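Local structure of ribonuclease (Chelonia mydas, 2ZPO) at residues Pro20-Tyr25 / Gly96-Gln101; Gln31-Thr36 / Asn44-Ala49; Ala52-Ile57 / Ile103-Asp108. The protein is a secreted egg-white ribonuclease of the pancreatic family that probably cleaves single- and double-stranded RNA on the 3' side of pyrimidine nucleotides. All coordinates share one frame; numbering follows the deposited sequence.

Contact 1. Residues Pro20-Tyr25 / Gly96-Gln101; sequences PDTRTY and GGTSTQ. With GOL (glycerol), chain M; SO4 (sulfate ion), chain D.
T22 leans its methyl, CG2, against the backbone of G96, coming within 3.5 Å of G96 C. A glycine suits this point of the strand, since a beta carbon on G96 would run into that methyl. In T22, chi1 of -48° puts CG2 anti to the backbone N and OG1 beside it, where OG1 donates to O1 of a sulfate at 2.8 Å. T98 meets the same anion from the strand: T98 OG1 donates to sulfate O3 at 2.7 Å and T98 N to sulfate O2 at 3.1 Å. A glycerol bridges the helix start and the strand, accepting from T22 N and R23 N, with a weak bond from G96 N. Just before T22, D21 is the N-cap of helix 22-32, its short carboxylate able to turn back so that OD1 accepts from T24 N at 2.8 Å and from T24 OG1 at 2.7 Å. Replacing D21 by an alanine would probably leave T24 N without its capping acceptor and the hydroxyl of T24 freer to turn. The direct protein contact is thus small and at the surface, without a hydrogen bond of its own, and the N-H and hydroxyl donors beside it form a site able to take an anion.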
# COMPACT_ATOMS: atom_id res chain seq x y z
N PRO A 20 -0.73 -4.05 18.29
CA PRO A 20 -1.08 -3.24 19.47
C PRO A 20 -1.30 -1.76 19.19
O PRO A 20 -2.09 -1.11 19.88
CB PRO A 20 0.12 -3.43 20.43
CG PRO A 20 1.17 -4.17 19.67
CD PRO A 20 0.66 -4.56 18.31
N ASP A 21 -0.61 -1.23 18.17
CA ASP A 21 -0.73 0.17 17.81
C ASP A 21 -0.16 0.33 16.40
O ASP A 21 0.41 -0.61 15.86
CB ASP A 21 0.04 1.02 18.81
CG ASP A 21 1.45 0.49 19.06
OD1 ASP A 21 2.26 0.46 18.12
OD2 ASP A 21 1.75 0.10 20.21
N THR A 22 -0.29 1.51 15.81
CA THR A 22 0.08 1.67 14.40
C THR A 22 1.59 1.65 14.16
O THR A 22 2.06 1.15 13.15
CB THR A 22 -0.55 2.93 13.80
OG1 THR A 22 -1.93 2.98 14.15
CG2 THR A 22 -0.41 2.89 12.30
N ARG A 23 2.36 2.17 15.11
CA ARG A 23 3.81 2.16 15.00
C ARG A 23 4.28 0.69 14.91
O ARG A 23 5.09 0.34 14.05
CB ARG A 23 4.39 2.87 16.23
CG ARG A 23 5.88 2.90 16.35
CD ARG A 23 6.27 3.33 17.78
NE ARG A 23 6.71 2.16 18.56
CZ ARG A 23 6.05 1.59 19.57
NH1 ARG A 23 4.88 2.06 20.01
NH2 ARG A 23 6.57 0.53 20.16
N THR A 24 3.73 -0.16 15.78
CA THR A 24 4.09 -1.58 15.81
C THR A 24 3.56 -2.30 14.55
O THR A 24 4.25 -3.15 14.00
CB THR A 24 3.56 -2.31 17.07
OG1 THR A 24 3.99 -1.63 18.27
CG2 THR A 24 4.06 -3.71 17.10
N TYR A 25 2.33 -1.99 14.14
CA TYR A 25 1.80 -2.49 12.87
C TYR A 25 2.84 -2.24 11.76
O TYR A 25 3.23 -3.15 11.02
CB TYR A 25 0.49 -1.78 12.52
CG TYR A 25 -0.04 -2.20 11.17
CD1 TYR A 25 0.35 -1.54 10.02
CD2 TYR A 25 -0.92 -3.28 11.06
CE1 TYR A 25 -0.14 -1.93 8.78
CE2 TYR A 25 -1.41 -3.71 9.82
CZ TYR A 25 -1.00 -3.03 8.68
OH TYR A 25 -1.48 -3.45 7.46
N GLY A 96 3.18 5.64 11.90
CA GLY A 96 2.07 5.30 11.02
C GLY A 96 0.82 6.06 11.40
O GLY A 96 0.71 6.54 12.52
N GLY A 97 -0.09 6.19 10.44
CA GLY A 97 -1.43 6.70 10.69
C GLY A 97 -2.43 5.83 9.95
O GLY A 97 -2.05 5.10 9.03
N THR A 98 -3.70 5.91 10.34
CA THR A 98 -4.76 5.24 9.59
C THR A 98 -5.76 6.27 9.05
O THR A 98 -5.87 7.40 9.57
CB THR A 98 -5.47 4.17 10.43
OG1 THR A 98 -6.12 4.77 11.57
CG2 THR A 98 -4.49 3.11 10.93
N SER A 99 -6.46 5.90 7.99
CA SER A 99 -7.47 6.79 7.39
C SER A 99 -8.45 5.95 6.58
O SER A 99 -8.31 4.71 6.50
CB SER A 99 -6.81 7.83 6.49
OG SER A 99 -6.08 7.16 5.47
N THR A 100 -9.44 6.63 6.01
CA THR A 100 -10.38 6.01 5.07
C THR A 100 -10.50 6.96 3.88
O THR A 100 -11.06 8.07 4.01
CB THR A 100 -11.77 5.74 5.73
OG1 THR A 100 -11.59 5.13 7.02
CG2 THR A 100 -12.59 4.80 4.87
N GLN A 101 -9.94 6.55 2.74
CA GLN A 101 -9.70 7.47 1.63
C GLN A 101 -9.80 6.72 0.32
O GLN A 101 -9.49 5.52 0.27
CB GLN A 101 -8.29 8.05 1.73
CG GLN A 101 -8.05 8.96 2.95
CD GLN A 101 -6.72 9.63 2.86
OE1 GLN A 101 -6.57 10.66 2.18
NE2 GLN A 101 -5.72 9.03 3.48
C1 GOL M . -0.51 5.24 17.20
O1 GOL M . -1.32 4.11 17.47
C2 GOL M . 0.81 4.85 16.55
O2 GOL M . 1.53 4.05 17.45
C3 GOL M . 1.65 6.06 16.13
O3 GOL M . 2.67 5.69 15.21
S SO4 D . -4.17 5.94 14.17
O1 SO4 D . -2.73 5.63 14.21
O2 SO4 D . -4.46 6.96 13.13
O3 SO4 D . -4.91 4.71 13.94
O4 SO4 D . -4.58 6.48 15.47

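Contact 2. Residues Gln31-Thr36 / Asn44-Ala49; sequences QRRGMT and NTFVHA
M35 and R33 bring apolar atoms to the ring of F46. The methyl M35 CE comes within 3.6 Å of F46 CZ, and R33 CG lies 4.0 Å from F46 CE1; both approach the ring obliquely. In R33, chi1 of -63° sets CG anti to the carbonyl carbon and lays it by the ring, and the bend at chi2 carries the guanidinium on to R9 O and V12 O. Methionine suits the buried place, as its flexible thioether can lie against the ring and the amide of N44 at once.

Polar groups touch the same cluster. M35 SD packs 3.5 Å from N44 OD1, the two side chains crossing at about a right angle, and N44 ND2 sits over the centre of the F46 ring, 3.3 Å above its plane. The buried amide is satisfied at both ends, OD1 by K41 NZ and ND2 by Q10 O, which fixes its rotation at a residue that, by similarity, binds substrate.

G34, at positive phi, is the C' residue of a Schellman motif, with M35 N bonded to M30 O. Just past the end of helix 22-32, R33 and M35 pack on strand 43-47, beside H11 of helix 3-11; F46 also packs on M29 and on C81 of strand 69-83.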
# COMPACT_ATOMS: atom_id res chain seq x y z
N GLN A 31 8.57 -5.24 7.67
CA GLN A 31 9.53 -6.35 7.66
C GLN A 31 8.94 -7.62 7.05
O GLN A 31 9.54 -8.22 6.15
CB GLN A 31 10.02 -6.65 9.07
CG GLN A 31 11.03 -7.79 9.10
CD GLN A 31 11.68 -7.99 10.45
OE1 GLN A 31 11.72 -7.08 11.28
NE2 GLN A 31 12.21 -9.18 10.68
N ARG A 32 7.77 -8.02 7.55
CA ARG A 32 7.10 -9.25 7.09
C ARG A 32 6.92 -9.28 5.57
O ARG A 32 7.09 -10.33 4.91
CB ARG A 32 5.73 -9.42 7.79
CG ARG A 32 5.81 -9.81 9.27
CD ARG A 32 4.42 -9.83 9.94
NE ARG A 32 4.50 -10.15 11.37
CZ ARG A 32 3.53 -9.90 12.25
NH1 ARG A 32 2.40 -9.31 11.86
NH2 ARG A 32 3.69 -10.22 13.54
N ARG A 33 6.61 -8.11 5.01
CA ARG A 33 6.32 -7.99 3.58
C ARG A 33 7.55 -7.71 2.71
O ARG A 33 7.41 -7.41 1.53
CB ARG A 33 5.24 -6.92 3.36
CG ARG A 33 3.91 -7.24 3.98
CD ARG A 33 3.32 -8.55 3.45
NE ARG A 33 1.98 -8.77 4.00
CZ ARG A 33 0.85 -8.34 3.43
NH1 ARG A 33 0.91 -7.70 2.28
NH2 ARG A 33 -0.33 -8.59 3.99
N GLY A 34 8.75 -7.79 3.29
CA GLY A 34 9.96 -7.77 2.46
C GLY A 34 10.47 -6.38 2.14
O GLY A 34 11.22 -6.20 1.19
N MET A 35 10.05 -5.40 2.93
CA MET A 35 10.34 -4.00 2.63
C MET A 35 11.41 -3.34 3.54
O MET A 35 11.61 -2.12 3.51
CB MET A 35 9.03 -3.19 2.58
CG MET A 35 8.25 -3.42 1.30
SD MET A 35 6.69 -2.49 1.27
CE MET A 35 5.73 -3.43 2.46
N THR A 36 12.15 -4.16 4.29
CA THR A 36 13.24 -3.62 5.12
C THR A 36 14.61 -4.25 4.83
O THR A 36 15.58 -3.97 5.54
CB THR A 36 12.94 -3.69 6.63
OG1 THR A 36 12.83 -5.04 7.05
CG2 THR A 36 11.63 -2.96 6.96
N ASN A 44 5.15 3.53 2.81
CA ASN A 44 4.33 2.52 2.18
C ASN A 44 2.92 2.56 2.77
O ASN A 44 2.76 2.72 3.98
CB ASN A 44 4.93 1.12 2.37
CG ASN A 44 4.21 0.06 1.58
OD1 ASN A 44 4.37 -0.03 0.37
ND2 ASN A 44 3.41 -0.77 2.26
N THR A 45 1.93 2.47 1.89
CA THR A 45 0.54 2.35 2.31
C THR A 45 0.03 0.92 2.14
O THR A 45 0.18 0.30 1.07
CB THR A 45 -0.36 3.32 1.52
OG1 THR A 45 0.05 4.68 1.80
CG2 THR A 45 -1.83 3.12 1.89
N PHE A 46 -0.62 0.42 3.19
CA PHE A 46 -1.31 -0.86 3.15
C PHE A 46 -2.78 -0.56 3.00
O PHE A 46 -3.33 0.27 3.73
CB PHE A 46 -1.05 -1.64 4.44
CG PHE A 46 0.39 -2.06 4.60
CD1 PHE A 46 0.88 -3.19 3.91
CD2 PHE A 46 1.28 -1.31 5.38
CE1 PHE A 46 2.23 -3.58 4.05
CE2 PHE A 46 2.62 -1.71 5.53
CZ PHE A 46 3.09 -2.84 4.86
N VAL A 47 -3.40 -1.21 2.02
CA VAL A 47 -4.83 -1.00 1.78
C VAL A 47 -5.56 -2.21 2.37
O VAL A 47 -5.22 -3.35 2.05
CB VAL A 47 -5.13 -0.89 0.25
CG1 VAL A 47 -6.60 -0.64 0.04
CG2 VAL A 47 -4.29 0.24 -0.42
N HIS A 48 -6.59 -1.96 3.20
CA HIS A 48 -7.33 -3.06 3.87
C HIS A 48 -8.62 -3.36 3.12
O HIS A 48 -9.73 -3.10 3.58
CB HIS A 48 -7.57 -2.73 5.35
CG HIS A 48 -6.33 -2.23 6.03
ND1 HIS A 48 -5.14 -2.94 5.99
CD2 HIS A 48 -6.06 -1.07 6.67
CE1 HIS A 48 -4.21 -2.25 6.62
NE2 HIS A 48 -4.74 -1.11 7.04
N ALA A 49 -8.43 -3.90 1.92
CA ALA A 49 -9.54 -4.38 1.09
C ALA A 49 -8.95 -5.56 0.31
O ALA A 49 -7.73 -5.70 0.20
CB ALA A 49 -9.98 -3.30 0.12

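Contact 3. Residues Ala52-Ile57 / Ile103-Asp108; sequences ASITTI and IRIACD
I57 and I105 interlock at the middle of this contact, where the short helix 51-55 and the 3-10 turn after it lie against strand 94-108. The bump on the strand side is the end of I105: its CD1 enters the shallow hollow between I54 and I57, which stand one turn apart. There it meets I57 CB at 3.8 Å, I54 CG2 at 4.1 Å and the carbonyl oxygen I54 O at 4.0 Å. That oxygen already accepts from I57 N.

The helical side answers with the two arms of I57. Its short branch, CG2, packs on I105 CG1 at 3.8 Å, while its long branch runs toward the earlier residue of the strand, where I57 CD1 abuts I103 CD1 at 3.8 Å, the two side chains crossing at about a right angle. I103 and I105, two residues apart, point to the same side of the strand, and I57 reaches both. In I103 and I105 chi1 (62° and 65°) sets CG1 between the backbone N and the carbonyl carbon, which carries the long branch out toward the helix and its 3-10 turn.

Isoleucine suits all four places: beta-branching is at home in an extended strand, in the 3-10 turn it gives I57 one arm for each strand residue, and the CG2 branch of I54 walls the hollow taken by I105 CD1. The pack continues into V47 of strand 43-47, touched by I54 and I103, and the disulfide C58-C107 links the residue after I57 to the strand covalently. The side chains that meet are all apolar, and no hydrogen bond crosses between the segments, so the contact is held by the fit of branched side chains and the exclusion of water, while the strand's polar bonds go to its sheet neighbours, as I103 does to S72 and I105 to R70.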
# COMPACT_ATOMS: atom_id res chain seq x y z
N ALA A 52 -9.40 -8.37 -5.12
CA ALA A 52 -10.51 -8.16 -6.05
C ALA A 52 -11.08 -6.75 -5.94
O ALA A 52 -11.30 -6.08 -6.94
CB ALA A 52 -11.60 -9.21 -5.85
N SER A 53 -11.27 -6.27 -4.71
CA SER A 53 -11.76 -4.90 -4.52
C SER A 53 -10.84 -3.85 -5.10
O SER A 53 -11.30 -2.83 -5.66
CB SER A 53 -11.96 -4.61 -3.03
OG SER A 53 -13.09 -5.36 -2.59
N ILE A 54 -9.55 -4.07 -4.97
CA ILE A 54 -8.55 -3.13 -5.49
C ILE A 54 -8.41 -3.27 -7.00
O ILE A 54 -8.35 -2.26 -7.70
CB ILE A 54 -7.21 -3.24 -4.74
CG1 ILE A 54 -7.45 -2.92 -3.24
CG2 ILE A 54 -6.15 -2.26 -5.33
CD1 ILE A 54 -6.35 -3.40 -2.32
N THR A 55 -8.43 -4.49 -7.52
CA THR A 55 -8.34 -4.71 -8.97
C THR A 55 -9.45 -4.05 -9.81
O THR A 55 -9.22 -3.61 -10.96
CB THR A 55 -8.19 -6.22 -9.29
OG1 THR A 55 -7.02 -6.73 -8.64
CG2 THR A 55 -8.13 -6.46 -10.79
N THR A 56 -10.64 -3.91 -9.23
CA THR A 56 -11.71 -3.32 -10.00
C THR A 56 -11.44 -1.83 -10.27
O THR A 56 -12.06 -1.26 -11.14
CB THR A 56 -13.07 -3.52 -9.35
OG1 THR A 56 -14.09 -3.08 -10.25
CG2 THR A 56 -13.17 -2.75 -8.05
N ILE A 57 -10.51 -1.25 -9.51
CA ILE A 57 -10.14 0.16 -9.73
C ILE A 57 -9.61 0.33 -11.16
O ILE A 57 -9.78 1.40 -11.79
CB ILE A 57 -9.09 0.65 -8.69
CG1 ILE A 57 -9.68 0.62 -7.27
CG2 ILE A 57 -8.61 2.09 -9.03
CD1 ILE A 57 -8.68 0.72 -6.20
N ILE A 103 -8.24 6.03 -3.36
CA ILE A 103 -6.84 5.86 -3.73
C ILE A 103 -6.61 5.97 -5.23
O ILE A 103 -7.53 5.70 -6.03
CB ILE A 103 -6.23 4.51 -3.20
CG1 ILE A 103 -6.94 3.29 -3.81
CG2 ILE A 103 -6.26 4.48 -1.67
CD1 ILE A 103 -6.29 1.93 -3.51
N ARG A 104 -5.37 6.33 -5.59
CA ARG A 104 -4.93 6.48 -6.97
C ARG A 104 -3.83 5.45 -7.16
O ARG A 104 -2.84 5.45 -6.41
CB ARG A 104 -4.39 7.90 -7.24
CG ARG A 104 -3.86 8.09 -8.65
CD ARG A 104 -3.55 9.53 -8.97
NE ARG A 104 -4.79 10.29 -9.06
CZ ARG A 104 -4.85 11.61 -9.20
NH1 ARG A 104 -3.72 12.31 -9.27
NH2 ARG A 104 -6.04 12.20 -9.27
N ILE A 105 -4.07 4.53 -8.07
CA ILE A 105 -3.08 3.48 -8.37
C ILE A 105 -2.68 3.53 -9.87
O ILE A 105 -3.35 4.17 -10.65
CB ILE A 105 -3.59 2.05 -7.96
CG1 ILE A 105 -4.82 1.63 -8.79
CG2 ILE A 105 -3.90 2.01 -6.46
CD1 ILE A 105 -5.28 0.17 -8.51
N ALA A 106 -1.57 2.87 -10.22
CA ALA A 106 -1.23 2.67 -11.63
C ALA A 106 -1.67 1.28 -12.02
O ALA A 106 -1.39 0.31 -11.29
CB ALA A 106 0.27 2.80 -11.84
N CYS A 107 -2.36 1.19 -13.15
CA CYS A 107 -2.76 -0.09 -13.71
C CYS A 107 -2.01 -0.41 -15.01
O CYS A 107 -1.54 0.49 -15.75
CB CYS A 107 -4.27 -0.17 -13.92
SG CYS A 107 -5.27 0.08 -12.40
N ASP A 108 -1.86 -1.70 -15.27
CA ASP A 108 -1.37 -2.13 -16.60
C ASP A 108 -2.16 -3.34 -17.02
O ASP A 108 -2.21 -4.33 -16.31
CB ASP A 108 0.12 -2.46 -16.54
CG ASP A 108 0.72 -2.76 -17.93
OD1 ASP A 108 0.07 -2.50 -18.97
OD2 ASP A 108 1.87 -3.26 -17.98

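How the contacts relate
From the N terminus, the chain passes helix 3-11 and enters helix 22-32, whose start opens contact 1 and whose end opens contact 2. Contact 2 closes first, a short loop that returns at strand 43-47 and lies wholly within the long loop of contact 1. Helix 51-55 follows and opens contact 3 before contact 1 has closed. Strand 94-108 then closes contact 1 with its earlier part and contact 3 with its later part, so these two cross, on opposite sides of the chain's centre. Contact 2 touches both: Y25 meets F46 and H48, and V47 meets I54 and I103. Two helices are thus tied to one antiparallel sheet.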